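Local coordinates for protein beta-hexosaminidase (PDB 6JTJ) that probably removes the terminal beta-1,4-linked N-acetylglucosamine from peptidoglycan fragments during cell-wall recycling, as a family 3 glycoside hydrolase, at residues C[87-92]-C[157-162]; C[128-133]-C[140-145]; C[151-156]-C[369-374]. All coordinates share one frame; numbering follows the deposited sequence.

Interaction 1 (C[87-92]-C[157-162])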
loop_
_atom_site.group_PDB
_atom_site.type_symbol
_atom_site.label_atom_id
_atom_site.label_comp_id
_atom_site.label_asym_id
_atom_site.label_seq_id
_atom_site.Cartn_x
_atom_site.Cartn_y
_atom_site.Cartn_z
ATOM N N THR C 87 18.950 -24.706 -1.549
ATOM C CA THR C 87 20.282 -24.620 -0.964
ATOM C C THR C 87 20.299 -23.598 0.168
ATOM O O THR C 87 20.872 -23.836 1.231
ATOM C CB THR C 87 21.315 -24.193 -2.026
ATOM O OG1 THR C 87 21.141 -24.991 -3.199
ATOM C CG2 THR C 87 22.719 -24.362 -1.521
ATOM N N LEU C 88 19.652 -22.464 -0.075
ATOM C CA LEU C 88 19.551 -21.424 0.927
ATOM C C LEU C 88 18.814 -21.903 2.178
ATOM O O LEU C 88 19.291 -21.698 3.286
ATOM C CB LEU C 88 18.859 -20.185 0.344
ATOM C CG LEU C 88 18.595 -19.044 1.314
ATOM C CD1 LEU C 88 19.892 -18.607 1.973
ATOM C CD2 LEU C 88 17.928 -17.880 0.591
ATOM N N THR C 89 17.657 -22.530 2.013
ATOM C CA THR C 89 16.881 -22.945 3.177
ATOM C C THR C 89 17.617 -24.045 3.930
ATOM O O THR C 89 17.586 -24.086 5.155
ATOM C CB THR C 89 15.442 -23.381 2.824
ATOM O OG1 THR C 89 15.457 -24.429 1.855
ATOM C CG2 THR C 89 14.641 -22.203 2.263
ATOM N N ALA C 90 18.283 -24.930 3.191
ATOM C CA ALA C 90 19.015 -26.023 3.811
ATOM C C ALA C 90 20.137 -25.478 4.682
ATOM O O ALA C 90 20.273 -25.879 5.835
ATOM C CB ALA C 90 19.563 -26.965 2.761
ATOM N N GLU C 91 20.915 -24.541 4.151
ATOM C CA GLU C 91 22.016 -23.983 4.925
ATOM C C GLU C 91 21.529 -23.159 6.122
ATOM O O GLU C 91 22.193 -23.121 7.141
ATOM C CB GLU C 91 22.999 -23.199 4.036
ATOM C CG GLU C 91 22.514 -21.860 3.515
ATOM C CD GLU C 91 23.536 -21.171 2.629
ATOM O OE1 GLU C 91 24.719 -21.509 2.754
ATOM O OE2 GLU C 91 23.181 -20.299 1.798
ATOM N N ILE C 92 20.370 -22.517 6.010
ATOM C CA ILE C 92 19.767 -21.852 7.167
ATOM C C ILE C 92 19.406 -22.870 8.248
ATOM O O ILE C 92 19.652 -22.640 9.430
ATOM C CB ILE C 92 18.500 -21.047 6.768
ATOM C CG1 ILE C 92 18.909 -19.788 5.998
ATOM C CG2 ILE C 92 17.678 -20.664 7.993
ATOM C CD1 ILE C 92 17.794 -19.163 5.187
ATOM N N CYS C 157 10.599 -26.369 -1.068
ATOM C CA CYS C 157 11.801 -25.589 -1.067
ATOM C C CYS C 157 12.333 -25.368 0.324
ATOM O O CYS C 157 13.304 -24.654 0.493
ATOM C CB CYS C 157 11.547 -24.265 -1.759
ATOM S SG CYS C 157 11.071 -24.454 -3.501
ATOM N N GLY C 158 11.709 -25.978 1.328
ATOM C CA GLY C 158 12.182 -25.878 2.712
ATOM C C GLY C 158 11.597 -24.727 3.512
ATOM O O GLY C 158 12.137 -24.373 4.556
ATOM N N ILE C 159 10.500 -24.151 3.026
ATOM C CA ILE C 159 9.827 -23.040 3.689
ATOM C C ILE C 159 8.856 -23.636 4.695
ATOM O O ILE C 159 8.237 -24.649 4.420
ATOM C CB ILE C 159 9.021 -22.194 2.687
ATOM C CG1 ILE C 159 9.905 -21.707 1.515
ATOM C CG2 ILE C 159 8.334 -21.041 3.386
ATOM C CD1 ILE C 159 11.005 -20.754 1.882
ATOM N N ASP C 160 8.706 -23.015 5.857
ATOM C CA ASP C 160 7.764 -23.547 6.857
ATOM C C ASP C 160 6.338 -23.028 6.700
ATOM O O ASP C 160 5.381 -23.777 6.860
ATOM C CB ASP C 160 8.258 -23.241 8.261
ATOM C CG ASP C 160 9.497 -24.023 8.610
ATOM O OD1 ASP C 160 9.390 -25.258 8.762
ATOM O OD2 ASP C 160 10.566 -23.404 8.748
ATOM N N LEU C 161 6.219 -21.738 6.397
ATOM C CA LEU C 161 4.966 -21.014 6.541
ATOM C C LEU C 161 4.896 -19.869 5.533
ATOM O O LEU C 161 5.892 -19.167 5.314
ATOM C CB LEU C 161 4.943 -20.438 7.947
ATOM C CG LEU C 161 3.866 -19.450 8.372
ATOM C CD1 LEU C 161 2.587 -20.182 8.709
ATOM C CD2 LEU C 161 4.332 -18.691 9.581
ATOM N N SER C 162 3.724 -19.678 4.939
ATOM C CA SER C 162 3.394 -18.427 4.248
ATOM C C SER C 162 2.524 -17.546 5.141
ATOM O O SER C 162 1.640 -18.040 5.842
ATOM C CB SER C 162 2.648 -18.699 2.952
ATOM O OG SER C 162 2.263 -17.481 2.332
#
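The Schellman motif that closes helix 136-155 is met here by helix 82-94 of the barrel: T89 comes in against the backbone of C157 and G158, just before the chain runs into strand 161-162. The main link is a side chain to backbone bond from T89 OG1 to C157 O, short at 2.6 Å. The hydroxyl approaches the carbonyl with a C=O...O angle of 143° and lies 22° out of its plane. With chi1 at 56°, OG1 sits between the nitrogen and the carbonyl carbon of its own residue. There it also has K86 O, and weakly L85 O, as acceptors in its own helix, so one proton is shared out among several carbonyls.

The methyl CG2 sits beside the backbone nitrogen. It too flanks C157 O, at 3.3 Å, and T89 CG2 meets I159 CD1 at 3.9 Å; the two side chains cross at about a right angle. G158 turns the chain with a positive phi and brings its CA to 3.7 Å from T89 OG1; both that backbone angle and the nearby hydroxyl suit a residue without a side chain. I102, on the neighbouring strand 101-108, touches both T89 and I159. One threonine therefore serves a buried boundary in two ways, its hydroxyl meeting a helix-end carbonyl and its methyl joining the apolar layer between helix and sheet.

Interaction 2 (C[128-133]-C[140-145])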
loop_
_atom_site.group_PDB
_atom_site.type_symbol
_atom_site.label_atom_id
_atom_site.label_comp_id
_atom_site.label_asym_id
_atom_site.label_seq_id
_atom_site.Cartn_x
_atom_site.Cartn_y
_atom_site.Cartn_z
ATOM N N GLY C 128 -13.437 -14.756 -3.823
ATOM C CA GLY C 128 -14.693 -14.111 -3.458
ATOM C C GLY C 128 -15.597 -13.843 -4.655
ATOM O O GLY C 128 -16.816 -13.791 -4.518
ATOM N N GLN C 129 -15.011 -13.650 -5.824
ATOM C CA GLN C 129 -15.804 -13.491 -7.038
ATOM C C GLN C 129 -16.444 -14.821 -7.444
ATOM O O GLN C 129 -17.576 -14.835 -7.927
ATOM C CB GLN C 129 -14.944 -12.936 -8.175
ATOM C CG GLN C 129 -14.575 -11.494 -7.951
ATOM C CD GLN C 129 -13.549 -10.978 -8.945
ATOM O OE1 GLN C 129 -12.700 -11.718 -9.452
ATOM N NE2 GLN C 129 -13.635 -9.696 -9.239
ATOM N N ILE C 130 -15.708 -15.924 -7.292
ATOM C CA ILE C 130 -16.264 -17.255 -7.513
ATOM C C ILE C 130 -17.412 -17.494 -6.528
ATOM O O ILE C 130 -18.443 -18.035 -6.895
ATOM C CB ILE C 130 -15.205 -18.354 -7.348
ATOM C CG1 ILE C 130 -14.182 -18.265 -8.464
ATOM C CG2 ILE C 130 -15.856 -19.728 -7.367
ATOM C CD1 ILE C 130 -12.964 -19.147 -8.285
ATOM N N TRP C 131 -17.257 -17.040 -5.290
ATOM C CA TRP C 131 -18.315 -17.156 -4.287
ATOM C C TRP C 131 -19.596 -16.479 -4.774
ATOM O O TRP C 131 -20.681 -17.069 -4.726
ATOM C CB TRP C 131 -17.849 -16.536 -2.963
ATOM C CG TRP C 131 -18.854 -16.423 -1.870
ATOM C CD1 TRP C 131 -19.856 -15.530 -1.775
ATOM C CD2 TRP C 131 -18.900 -17.203 -0.666
ATOM N NE1 TRP C 131 -20.555 -15.710 -0.605
ATOM C CE2 TRP C 131 -19.988 -16.743 0.086
ATOM C CE3 TRP C 131 -18.138 -18.264 -0.172
ATOM C CZ2 TRP C 131 -20.324 -17.276 1.319
ATOM C CZ3 TRP C 131 -18.487 -18.808 1.065
ATOM C CH2 TRP C 131 -19.563 -18.307 1.790
ATOM N N ASP C 132 -19.468 -15.234 -5.218
ATOM C CA ASP C 132 -20.613 -14.473 -5.694
ATOM C C ASP C 132 -21.265 -15.101 -6.933
ATOM O O ASP C 132 -22.471 -15.095 -7.050
ATOM C CB ASP C 132 -20.209 -13.040 -6.034
ATOM C CG ASP C 132 -19.909 -12.209 -4.810
ATOM O OD1 ASP C 132 -20.288 -12.605 -3.691
ATOM O OD2 ASP C 132 -19.289 -11.148 -4.972
ATOM N N LYS C 133 -20.454 -15.632 -7.835
ATOM C CA LYS C 133 -20.924 -16.074 -9.139
ATOM C C LYS C 133 -21.348 -17.544 -9.181
ATOM O O LYS C 133 -22.413 -17.852 -9.695
ATOM C CB LYS C 133 -19.833 -15.848 -10.180
ATOM C CG LYS C 133 -20.325 -15.956 -11.609
ATOM C CD LYS C 133 -19.185 -16.228 -12.568
ATOM C CE LYS C 133 -19.732 -16.321 -14.007
ATOM N NZ LYS C 133 -18.843 -17.022 -14.973
ATOM N N GLU C 140 -15.190 -22.486 -2.030
ATOM C CA GLU C 140 -14.420 -23.196 -1.002
ATOM C C GLU C 140 -13.513 -24.223 -1.626
ATOM O O GLU C 140 -12.356 -24.369 -1.225
ATOM C CB GLU C 140 -15.333 -23.839 0.032
ATOM C CG GLU C 140 -16.044 -22.838 0.933
ATOM C CD GLU C 140 -16.817 -23.509 2.060
ATOM O OE1 GLU C 140 -16.779 -24.761 2.146
ATOM O OE2 GLU C 140 -17.449 -22.786 2.875
ATOM N N THR C 141 -14.027 -24.944 -2.614
ATOM C CA THR C 141 -13.230 -25.941 -3.301
ATOM C C THR C 141 -12.037 -25.303 -3.980
ATOM O O THR C 141 -10.909 -25.818 -3.939
ATOM C CB THR C 141 -14.086 -26.669 -4.360
ATOM O OG1 THR C 141 -15.197 -27.301 -3.709
ATOM C CG2 THR C 141 -13.277 -27.721 -5.111
ATOM N N ALA C 142 -12.288 -24.179 -4.632
ATOM C CA ALA C 142 -11.213 -23.463 -5.307
ATOM C C ALA C 142 -10.184 -22.958 -4.283
ATOM O O ALA C 142 -8.983 -23.099 -4.496
ATOM C CB ALA C 142 -11.786 -22.302 -6.100
ATOM N N ALA C 143 -10.665 -22.398 -3.175
ATOM C CA ALA C 143 -9.782 -21.922 -2.094
ATOM C C ALA C 143 -8.887 -23.036 -1.566
ATOM O O ALA C 143 -7.683 -22.837 -1.373
ATOM C CB ALA C 143 -10.595 -21.299 -0.970
ATOM N N GLY C 144 -9.447 -24.226 -1.385
ATOM C CA GLY C 144 -8.675 -25.389 -0.911
ATOM C C GLY C 144 -7.551 -25.766 -1.846
ATOM O O GLY C 144 -6.418 -26.059 -1.420
ATOM N N GLN C 145 -7.826 -25.718 -3.138
ATOM C CA GLN C 145 -6.801 -26.001 -4.152
ATOM C C GLN C 145 -5.723 -24.935 -4.204
ATOM O O GLN C 145 -4.535 -25.250 -4.312
ATOM C CB GLN C 145 -7.434 -26.126 -5.547
ATOM C CG GLN C 145 -8.370 -27.344 -5.717
ATOM C CD GLN C 145 -7.699 -28.693 -5.353
ATOM O OE1 GLN C 145 -6.682 -29.095 -5.934
ATOM N NE2 GLN C 145 -8.219 -29.342 -4.307
#
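I130 and A142 make the apolar touch in this pair of consecutive helices, methyl against methyl, with I130 CD1 at 4.0 Å from A142 CB. Both side chains leave their backbones facing the other helix. The isoleucine reaches across because its longer branch is stretched out, CD1 lying anti to CA at a chi2 of 170°, while A142 offers nothing beyond its CB. The backbones stay well separated here, the CA atoms of I130 and A142 being 8.3 Å apart.

Next to this, W131 and E140 form a looser second touch. The carboxylate oxygen E140 OE2 approaches W131 CZ3 at 4.5 Å, at the edge of the indole and near its plane, on the six-membered side of the ring. At that separation this is a van der Waals neighbourhood and not a bond. Neither side chain sets out toward the other helix; only their ends draw together.

A second shell surrounds these groups. The indole meets the ring of H183 with planes at about 60°, and H183 is itself held through NE2 by D132 OD1 from the same helix as the tryptophan. E140 OE2 has R191 NE as a long, weak ion partner, which probably draws the carboxylate toward helix 186-202. L127 and A139 fill in around the two apolar residues, lying next to A142 and I130 respectively. Farther out, helix 186-202 packs on the W131 and E140 side through A188, L192 and A195, while the C-terminal helix 369-382 lies against I130 and A142 with L381 and F377, so that the corner between helices 124-134 and 136-155 has one helix on its W131/E140 side and another on its I130/A142 side.

Interaction 3 (C[151-156]-C[369-374])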
loop_
_atom_site.group_PDB
_atom_site.type_symbol
_atom_site.label_atom_id
_atom_site.label_comp_id
_atom_site.label_asym_id
_atom_site.label_seq_id
_atom_site.Cartn_x
_atom_site.Cartn_y
_atom_site.Cartn_z
ATOM N N ALA C 151 1.049 -23.826 -0.631
ATOM C CA ALA C 151 1.842 -24.386 0.453
ATOM C C ALA C 151 2.797 -25.476 -0.039
ATOM O O ALA C 151 3.975 -25.471 0.319
ATOM C CB ALA C 151 0.926 -24.937 1.549
ATOM N N THR C 152 2.302 -26.383 -0.874
ATOM C CA THR C 152 3.110 -27.524 -1.305
ATOM C C THR C 152 4.364 -27.075 -2.052
ATOM O O THR C 152 5.451 -27.566 -1.790
ATOM C CB THR C 152 2.307 -28.510 -2.167
ATOM O OG1 THR C 152 1.139 -28.948 -1.459
ATOM C CG2 THR C 152 3.164 -29.733 -2.502
ATOM N N GLU C 153 4.223 -26.123 -2.964
ATOM C CA GLU C 153 5.363 -25.685 -3.741
ATOM C C GLU C 153 6.397 -25.039 -2.843
ATOM O O GLU C 153 7.603 -25.160 -3.093
ATOM C CB GLU C 153 4.920 -24.737 -4.865
ATOM C CG GLU C 153 4.076 -25.433 -5.916
ATOM C CD GLU C 153 3.670 -24.545 -7.086
ATOM O OE1 GLU C 153 3.969 -23.343 -7.100
ATOM O OE2 GLU C 153 3.017 -25.054 -8.009
ATOM N N LEU C 154 5.939 -24.326 -1.811
ATOM C CA LEU C 154 6.876 -23.695 -0.890
ATOM C C LEU C 154 7.509 -24.732 0.020
ATOM O O LEU C 154 8.700 -24.651 0.315
ATOM C CB LEU C 154 6.188 -22.620 -0.049
ATOM C CG LEU C 154 5.812 -21.323 -0.745
ATOM C CD1 LEU C 154 4.905 -20.524 0.177
ATOM C CD2 LEU C 154 7.048 -20.521 -1.112
ATOM N N SER C 155 6.715 -25.705 0.446
ATOM C CA SER C 155 7.213 -26.767 1.311
ATOM C C SER C 155 8.356 -27.549 0.649
ATOM O O SER C 155 9.315 -27.925 1.306
ATOM C CB SER C 155 6.081 -27.714 1.695
ATOM O OG SER C 155 5.093 -27.052 2.450
ATOM N N ALA C 156 8.259 -27.732 -0.667
ATOM C CA ALA C 156 9.315 -28.389 -1.442
ATOM C C ALA C 156 10.633 -27.663 -1.379
ATOM O O ALA C 156 11.668 -28.270 -1.665
ATOM C CB ALA C 156 8.895 -28.528 -2.888
ATOM N N MET C 369 -0.267 -36.880 -10.513
ATOM C CA MET C 369 -1.188 -36.246 -11.435
ATOM C C MET C 369 -2.181 -35.349 -10.714
ATOM O O MET C 369 -2.586 -34.328 -11.251
ATOM C CB MET C 369 -1.981 -37.307 -12.201
ATOM C CG MET C 369 -2.950 -36.757 -13.258
ATOM S SD MET C 369 -2.120 -35.776 -14.554
ATOM C CE MET C 369 -3.505 -34.828 -15.197
ATOM N N GLY C 370 -2.633 -35.791 -9.542
ATOM C CA GLY C 370 -3.591 -35.026 -8.734
ATOM C C GLY C 370 -3.086 -33.637 -8.403
ATOM O O GLY C 370 -3.801 -32.637 -8.569
ATOM N N PHE C 371 -1.836 -33.576 -7.956
ATOM C CA PHE C 371 -1.244 -32.305 -7.639
ATOM C C PHE C 371 -0.970 -31.457 -8.882
ATOM O O PHE C 371 -1.239 -30.253 -8.878
ATOM C CB PHE C 371 0.056 -32.471 -6.886
ATOM C CG PHE C 371 0.620 -31.173 -6.472
ATOM C CD1 PHE C 371 0.044 -30.454 -5.402
ATOM C CD2 PHE C 371 1.648 -30.612 -7.194
ATOM C CE1 PHE C 371 0.544 -29.231 -5.032
ATOM C CE2 PHE C 371 2.134 -29.399 -6.830
ATOM C CZ PHE C 371 1.596 -28.708 -5.752
ATOM N N GLN C 372 -0.479 -32.088 -9.951
ATOM C CA GLN C 372 -0.260 -31.382 -11.218
ATOM C C GLN C 372 -1.554 -30.784 -11.777
ATOM O O GLN C 372 -1.543 -29.691 -12.338
ATOM C CB GLN C 372 0.417 -32.274 -12.255
ATOM C CG GLN C 372 1.886 -32.478 -11.972
ATOM C CD GLN C 372 2.560 -33.462 -12.943
ATOM O OE1 GLN C 372 3.136 -33.079 -13.957
ATOM N NE2 GLN C 372 2.462 -34.737 -12.628
ATOM N N ALA C 373 -2.668 -31.478 -11.586
ATOM C CA ALA C 373 -3.970 -30.937 -11.994
ATOM C C ALA C 373 -4.355 -29.728 -11.151
ATOM O O ALA C 373 -4.929 -28.746 -11.660
ATOM C CB ALA C 373 -5.034 -32.009 -11.886
ATOM N N ALA C 374 -4.097 -29.813 -9.840
ATOM C CA ALA C 374 -4.366 -28.677 -8.957
ATOM C C ALA C 374 -3.578 -27.467 -9.434
ATOM O O ALA C 374 -4.128 -26.362 -9.515
ATOM C CB ALA C 374 -4.020 -29.033 -7.508
#
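F371 reaches out from the first turn of helix 369-382 and sets the far end of its ring against T152 and E153. Its CG stands anti to the backbone nitrogen (chi1 -176°), which projects the ring straight off the helix toward its partner. T152 comes from the opposite direction, and its branch point makes the closest approach, T152 CB to F371 CE1 at 3.4 Å. Both branches of the threonine sit about that ring atom, T152 CG2 at 3.7 Å and T152 OG1 at 3.6 Å from F371 CE1. The approach to the ring is oblique. In T152 it is CG2 that lies anti to the backbone nitrogen, with OG1 beside it (chi1 -56°); this turns the hydroxyl back to its polar partner one helical turn earlier, the carbonyl oxygen of R148.

Helix 136-155 belongs to the TIM-barrel-like catalytic domain of family 3 glycoside hydrolases, and the C-terminal helix 369-382 packs on it from outside. M366, at the end of the preceding helix 359-367, also touches the phenyl ring, and V362 of that helix lies against T152.

E153 meets the ring with its aliphatic part. E153 CG lies 4.1 Å from F371 CZ, at the edge and near the ring plane. Beyond CG the chain is extended, which carries the carboxylate away from the ring edge with its plane turned 69° from that of the phenyl. There OE2 is gripped by two hydrogen bonds, with T119 OG1 and with Q375 NE2, the latter from the next turn of the same helix that bears F371.

In the fold
Helix 136-155 ties the three contacts together. Interaction 2 lies near its start, interaction 3 near its end, and interaction 1 on the turn that leads from it into strand 161-162 of the barrel sheet. Interactions 2 and 3 have centres about 18 Å apart and touch where Q145 meets A374; those of interactions 1 and 3 are about 16 Å apart, and these touch through L154, with a probable hydrogen bond from I159 N to L154 O. The centres of interactions 1 and 2 are about 29 Å apart, without touch. Along the chain interaction 2 is nested within interaction 1, and interaction 3 crosses it. Helix 136-155 and its following turn thus meet helices 82-94, 124-134 and, at the chain's end, 369-382.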